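Local coordinates for protein 2-hydroxyisobutyryl-CoA mutase large subunit (Aquincola tertiaricarbonis, PDB 4R3U) that catalyses, together with its cobalamin-binding small subunit, the reversible isomerisation of 2-hydroxyisobutyryl-CoA and (S)-3-hydroxybutyryl-CoA, at residues E151-D156 with E162-D167; S182-L187 with Y222-A227. All blocks are in the same frame, centred on the assembly; numbering follows the deposited sequence.

Contact 1 of 2, residues E151-D156 with E162-D167; sequences EGVAID and EALLAD
Leu164 sends its two methyls to different partners across this contact: CD1 approaches Val153 CG1 at 4.2 Å, and CD2 approaches Ile155 CD1 at 4.1 Å. Both separations are ordinary van der Waals distances between methyl groups, and the two pairs account for all the close approaches between 151-156 and 162-167. The backbones stay well apart, the nearest CA atoms being those of Val153 and Leu164 at 8.6 Å, so the side chains alone bridge the space.

Torsions explain how the fork is presented. In Leu164, CG lies anti to the backbone N (chi1 178°), which carries CG from the last turn of helix 158-164 toward the loop; CD1 and CD2, branching there, then face different partners. Val153 answers with CG1 as the branch in contact, its side chain lying oblique to that of Leu164; CG2 makes no close approach to Leu164. Ile155 uses the end of its longer branch: with CG1 beside the backbone N and a further bend at chi2 of -76°, CD1 reaches Leu164 CD2, and the two side chains cross at about a right angle.

All three residues are buried, and the two segments bury 101 Å² against each other, both sides summed, about half of it on Leu164. Thr110 and Phe114 of helix 107-119 and Phe177 of strand 175-178 also touch Leu164, placing it in the layer between barrel strand and outer helices. At the other end of the loop, the backbone O of Glu151 is hydrogen-bonded to cobalamin, and Glu151 touches 5'-deoxyadenosine.

Because only methyl groups meet, the contact is held by shape and exclusion of water, without directional polar bonds; it joins a cofactor-lining loop to the helix that follows it through apolar packing.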
loop_
_atom_site.group_PDB
_atom_site.type_symbol
_atom_site.label_atom_id
_atom_site.label_comp_id
_atom_site.label_asym_id
_atom_site.label_seq_id
_atom_site.Cartn_x
_atom_site.Cartn_y
_atom_site.Cartn_z
ATOM N N GLU A 151 21.302 -0.827 20.311
ATOM C CA GLU A 151 20.614 -0.113 19.216
ATOM C C GLU A 151 21.147 -0.399 17.800
ATOM O O GLU A 151 20.573 0.062 16.810
ATOM C CB GLU A 151 20.601 1.399 19.512
ATOM C CG GLU A 151 19.819 1.781 20.764
ATOM C CD GLU A 151 19.334 3.211 20.762
ATOM O OE1 GLU A 151 20.155 4.128 20.995
ATOM O OE2 GLU A 151 18.126 3.418 20.514
ATOM N N GLY A 152 22.215 -1.184 17.731
ATOM C CA GLY A 152 22.894 -1.593 16.516
ATOM C C GLY A 152 24.075 -2.478 16.843
ATOM O O GLY A 152 24.280 -2.818 18.010
ATOM N N VAL A 153 24.855 -2.878 15.822
ATOM C CA VAL A 153 26.012 -3.738 16.038
ATOM C C VAL A 153 27.167 -2.959 16.716
ATOM O O VAL A 153 27.298 -1.748 16.514
ATOM C CB VAL A 153 26.452 -4.482 14.740
ATOM C CG1 VAL A 153 27.152 -3.556 13.754
ATOM C CG2 VAL A 153 27.342 -5.679 15.049
ATOM N N ALA A 154 28.003 -3.667 17.496
ATOM C CA ALA A 154 29.182 -3.106 18.128
ATOM C C ALA A 154 30.386 -3.378 17.232
ATOM O O ALA A 154 30.622 -4.537 16.854
ATOM C CB ALA A 154 29.396 -3.743 19.487
ATOM N N ILE A 155 31.115 -2.306 16.842
ATOM C CA ILE A 155 32.352 -2.434 16.094
ATOM C C ILE A 155 33.430 -1.631 16.843
ATOM O O ILE A 155 33.308 -0.411 16.990
ATOM C CB ILE A 155 32.292 -2.140 14.553
ATOM C CG1 ILE A 155 31.121 -2.882 13.839
ATOM C CG2 ILE A 155 33.667 -2.447 13.864
ATOM C CD1 ILE A 155 31.295 -4.399 13.582
ATOM N N ASP A 156 34.463 -2.331 17.357
ATOM C CA ASP A 156 35.571 -1.681 18.081
ATOM C C ASP A 156 36.842 -1.877 17.319
ATOM O O ASP A 156 37.675 -0.988 17.305
ATOM C CB ASP A 156 35.750 -2.229 19.520
ATOM C CG ASP A 156 34.580 -2.006 20.458
ATOM O OD1 ASP A 156 33.785 -1.102 20.203
ATOM O OD2 ASP A 156 34.460 -2.747 21.437
ATOM N N GLU A 162 35.273 -8.603 10.600
ATOM C CA GLU A 162 35.495 -9.903 9.986
ATOM C C GLU A 162 34.335 -10.795 10.380
ATOM O O GLU A 162 33.787 -11.473 9.509
ATOM C CB GLU A 162 36.836 -10.497 10.441
ATOM C CG GLU A 162 38.027 -9.712 9.918
ATOM C CD GLU A 162 39.383 -9.987 10.537
ATOM O OE1 GLU A 162 39.445 -10.620 11.616
ATOM O OE2 GLU A 162 40.388 -9.524 9.956
ATOM N N ALA A 163 33.898 -10.720 11.673
ATOM C CA ALA A 163 32.741 -11.450 12.230
ATOM C C ALA A 163 31.474 -10.971 11.565
ATOM O O ALA A 163 30.654 -11.801 11.180
ATOM C CB ALA A 163 32.641 -11.248 13.736
ATOM N N LEU A 164 31.347 -9.639 11.376
ATOM C CA LEU A 164 30.216 -8.970 10.736
ATOM C C LEU A 164 29.968 -9.402 9.300
ATOM O O LEU A 164 28.822 -9.591 8.912
ATOM C CB LEU A 164 30.391 -7.432 10.793
ATOM C CG LEU A 164 29.288 -6.574 10.120
ATOM C CD1 LEU A 164 28.061 -6.505 10.977
ATOM C CD2 LEU A 164 29.778 -5.189 9.816
ATOM N N LEU A 165 31.023 -9.466 8.510
ATOM C CA LEU A 165 30.984 -9.758 7.083
ATOM C C LEU A 165 31.485 -11.168 6.738
ATOM O O LEU A 165 31.831 -11.437 5.590
ATOM C CB LEU A 165 31.755 -8.649 6.308
ATOM C CG LEU A 165 31.103 -7.246 6.342
ATOM C CD1 LEU A 165 32.072 -6.171 5.937
ATOM C CD2 LEU A 165 29.816 -7.191 5.473
ATOM N N ALA A 166 31.455 -12.080 7.725
ATOM C CA ALA A 166 31.855 -13.472 7.551
ATOM C C ALA A 166 30.983 -14.122 6.489
ATOM O O ALA A 166 29.770 -13.914 6.485
ATOM C CB ALA A 166 31.731 -14.224 8.870
ATOM N N ASP A 167 31.617 -14.866 5.562
ATOM C CA ASP A 167 30.959 -15.575 4.453
ATOM C C ASP A 167 30.174 -14.642 3.490
ATOM O O ASP A 167 29.255 -15.094 2.811
ATOM C CB ASP A 167 30.076 -16.753 4.961
ATOM C CG ASP A 167 30.651 -17.521 6.141
ATOM O OD1 ASP A 167 31.688 -18.220 5.957
ATOM O OD2 ASP A 167 30.091 -17.401 7.250
#

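Contact 2 of 2, residues S182-L187 with Y222-A227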
loop_
_atom_site.group_PDB
_atom_site.type_symbol
_atom_site.label_atom_id
_atom_site.label_comp_id
_atom_site.label_asym_id
_atom_site.label_seq_id
_atom_site.Cartn_x
_atom_site.Cartn_y
_atom_site.Cartn_z
ATOM N N SER A 182 32.681 8.631 13.106
ATOM C CA SER A 182 33.733 7.608 13.094
ATOM C C SER A 182 33.676 6.780 11.786
ATOM O O SER A 182 34.220 5.668 11.722
ATOM C CB SER A 182 33.619 6.712 14.322
ATOM O OG SER A 182 32.330 6.126 14.388
ATOM N N ALA A 183 33.050 7.360 10.730
ATOM C CA ALA A 183 32.929 6.743 9.413
ATOM C C ALA A 183 34.270 6.394 8.787
ATOM O O ALA A 183 34.372 5.343 8.134
ATOM C CB ALA A 183 32.148 7.645 8.474
ATOM N N TRP A 184 35.297 7.273 8.964
ATOM C CA TRP A 184 36.609 7.058 8.359
ATOM C C TRP A 184 37.301 5.803 8.876
ATOM O O TRP A 184 37.956 5.100 8.099
ATOM C CB TRP A 184 37.476 8.326 8.403
ATOM C CG TRP A 184 38.499 8.430 9.508
ATOM C CD1 TRP A 184 39.843 8.206 9.400
ATOM C CD2 TRP A 184 38.271 8.872 10.854
ATOM N NE1 TRP A 184 40.469 8.481 10.597
ATOM C CE2 TRP A 184 39.527 8.885 11.511
ATOM C CE3 TRP A 184 37.124 9.238 11.584
ATOM C CZ2 TRP A 184 39.667 9.275 12.858
ATOM C CZ3 TRP A 184 37.260 9.588 12.924
ATOM C CH2 TRP A 184 38.517 9.627 13.542
ATOM N N ILE A 185 37.107 5.506 10.177
ATOM C CA ILE A 185 37.650 4.328 10.870
ATOM C C ILE A 185 37.001 3.061 10.275
ATOM O O ILE A 185 37.699 2.117 9.934
ATOM C CB ILE A 185 37.466 4.475 12.418
ATOM C CG1 ILE A 185 38.411 5.553 12.966
ATOM C CG2 ILE A 185 37.640 3.128 13.153
ATOM C CD1 ILE A 185 38.048 6.049 14.237
ATOM N N LEU A 186 35.679 3.078 10.101
ATOM C CA LEU A 186 34.965 1.953 9.495
ATOM C C LEU A 186 35.298 1.740 8.032
ATOM O O LEU A 186 35.414 0.591 7.611
ATOM C CB LEU A 186 33.466 2.017 9.770
ATOM C CG LEU A 186 33.077 1.180 10.958
ATOM C CD1 LEU A 186 33.445 1.840 12.244
ATOM C CD2 LEU A 186 31.658 0.924 10.959
ATOM N N LEU A 187 35.545 2.841 7.284
ATOM C CA LEU A 187 35.992 2.763 5.899
ATOM C C LEU A 187 37.426 2.171 5.828
ATOM O O LEU A 187 37.718 1.368 4.936
ATOM C CB LEU A 187 35.918 4.140 5.201
ATOM C CG LEU A 187 36.374 4.190 3.725
ATOM C CD1 LEU A 187 35.603 3.187 2.820
ATOM C CD2 LEU A 187 36.341 5.598 3.194
ATOM N N TYR A 222 28.310 13.282 16.944
ATOM C CA TYR A 222 29.518 14.070 16.682
ATOM C C TYR A 222 30.576 13.818 17.739
ATOM O O TYR A 222 30.255 13.413 18.860
ATOM C CB TYR A 222 29.210 15.575 16.543
ATOM C CG TYR A 222 28.125 16.111 17.449
ATOM C CD1 TYR A 222 28.266 16.080 18.835
ATOM C CD2 TYR A 222 26.967 16.672 16.924
ATOM C CE1 TYR A 222 27.274 16.580 19.675
ATOM C CE2 TYR A 222 25.964 17.169 17.755
ATOM C CZ TYR A 222 26.130 17.139 19.131
ATOM O OH TYR A 222 25.153 17.633 19.963
ATOM N N ILE A 223 31.838 14.019 17.371
ATOM C CA ILE A 223 32.971 13.822 18.259
ATOM C C ILE A 223 33.733 15.141 18.383
ATOM O O ILE A 223 33.855 15.680 19.466
ATOM C CB ILE A 223 33.889 12.633 17.792
ATOM C CG1 ILE A 223 33.091 11.316 17.591
ATOM C CG2 ILE A 223 35.033 12.417 18.788
ATOM C CD1 ILE A 223 33.779 10.182 16.815
ATOM N N TYR A 224 34.213 15.663 17.264
ATOM C CA TYR A 224 35.050 16.855 17.171
ATOM C C TYR A 224 34.272 18.071 16.722
ATOM O O TYR A 224 33.171 17.911 16.171
ATOM C CB TYR A 224 36.184 16.585 16.147
ATOM C CG TYR A 224 36.873 15.259 16.381
ATOM C CD1 TYR A 224 37.673 15.054 17.511
ATOM C CD2 TYR A 224 36.669 14.180 15.514
ATOM C CE1 TYR A 224 38.279 13.825 17.753
ATOM C CE2 TYR A 224 37.274 12.943 15.747
ATOM C CZ TYR A 224 38.086 12.777 16.866
ATOM O OH TYR A 224 38.693 11.573 17.118
ATOM N N PRO A 225 34.868 19.283 16.858
ATOM C CA PRO A 225 34.205 20.491 16.333
ATOM C C PRO A 225 34.002 20.398 14.810
ATOM O O PRO A 225 34.650 19.579 14.141
ATOM C CB PRO A 225 35.198 21.615 16.697
ATOM C CG PRO A 225 36.082 21.057 17.761
ATOM C CD PRO A 225 36.188 19.613 17.448
ATOM N N ILE A 226 33.096 21.215 14.270
ATOM C CA ILE A 226 32.699 21.244 12.853
ATOM C C ILE A 226 33.860 21.176 11.845
ATOM O O ILE A 226 33.867 20.271 11.003
ATOM C CB ILE A 226 31.730 22.422 12.562
ATOM C CG1 ILE A 226 30.584 22.488 13.612
ATOM C CG2 ILE A 226 31.196 22.318 11.135
ATOM C CD1 ILE A 226 29.639 23.588 13.456
ATOM N N ALA A 227 34.836 22.115 11.944
ATOM C CA ALA A 227 35.982 22.219 11.032
ATOM C C ALA A 227 36.812 20.931 10.853
ATOM O O ALA A 227 36.868 20.449 9.714
ATOM C CB ALA A 227 36.858 23.410 11.386
#
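In the TIM barrel of the acyl-CoA mutase large subunit, this contact joins the starts of two outer helices, 183-196 and 226-243, which follow the neighbouring parallel strands 175-178 and 206-208. Trp184, in the first turn of its helix, meets Tyr224, just ahead of the other helix, side chain across side chain at about a right angle. The indole meets it with CH2 at the ring edge, 4.1 Å from Tyr224 OH and 4.2 Å from Tyr224 CE2, each group touching the other's edge near its plane. Tyr224 OH takes its polar partner elsewhere, in a hydrogen bond to Val557 O, and Trp564 adds an edge-to-face ring contact.

Neighbouring isoleucines back both rings: Ile185 CG1 sits 3.7 Å above the indole plane, and Ile223 CG2 lies over the phenol ring. Ile223 thus works with both branches. Its CG1 branch stands anti to the carbonyl carbon (chi1 -54°) and runs on, extended, to the N-cap residue Ser182, whose OG bonds instead to Thr133 O. There the terminal CD1 stops 4.2 Å from Ser182 N and 4.3 Å from Ser182 CB.

In the fold
The two contacts follow each other along the chain, contact 1 closing before contact 2 opens, and their centres lie 19 Å apart. They do not touch, although their nearest atoms come within about 5 Å. Helix 183-196, into which strand 175-178 leads, is the element they share: its Met189 packs on Ile155 of contact 1, and its first turn belongs to contact 2. Thr133 bonds to both, through Ile155 N and Ser182 OG, while Phe129 and Met553 also meet both. Both contacts thus lie on the helical side of the same part of the barrel, contact 1 including the loop that reaches cobalamin.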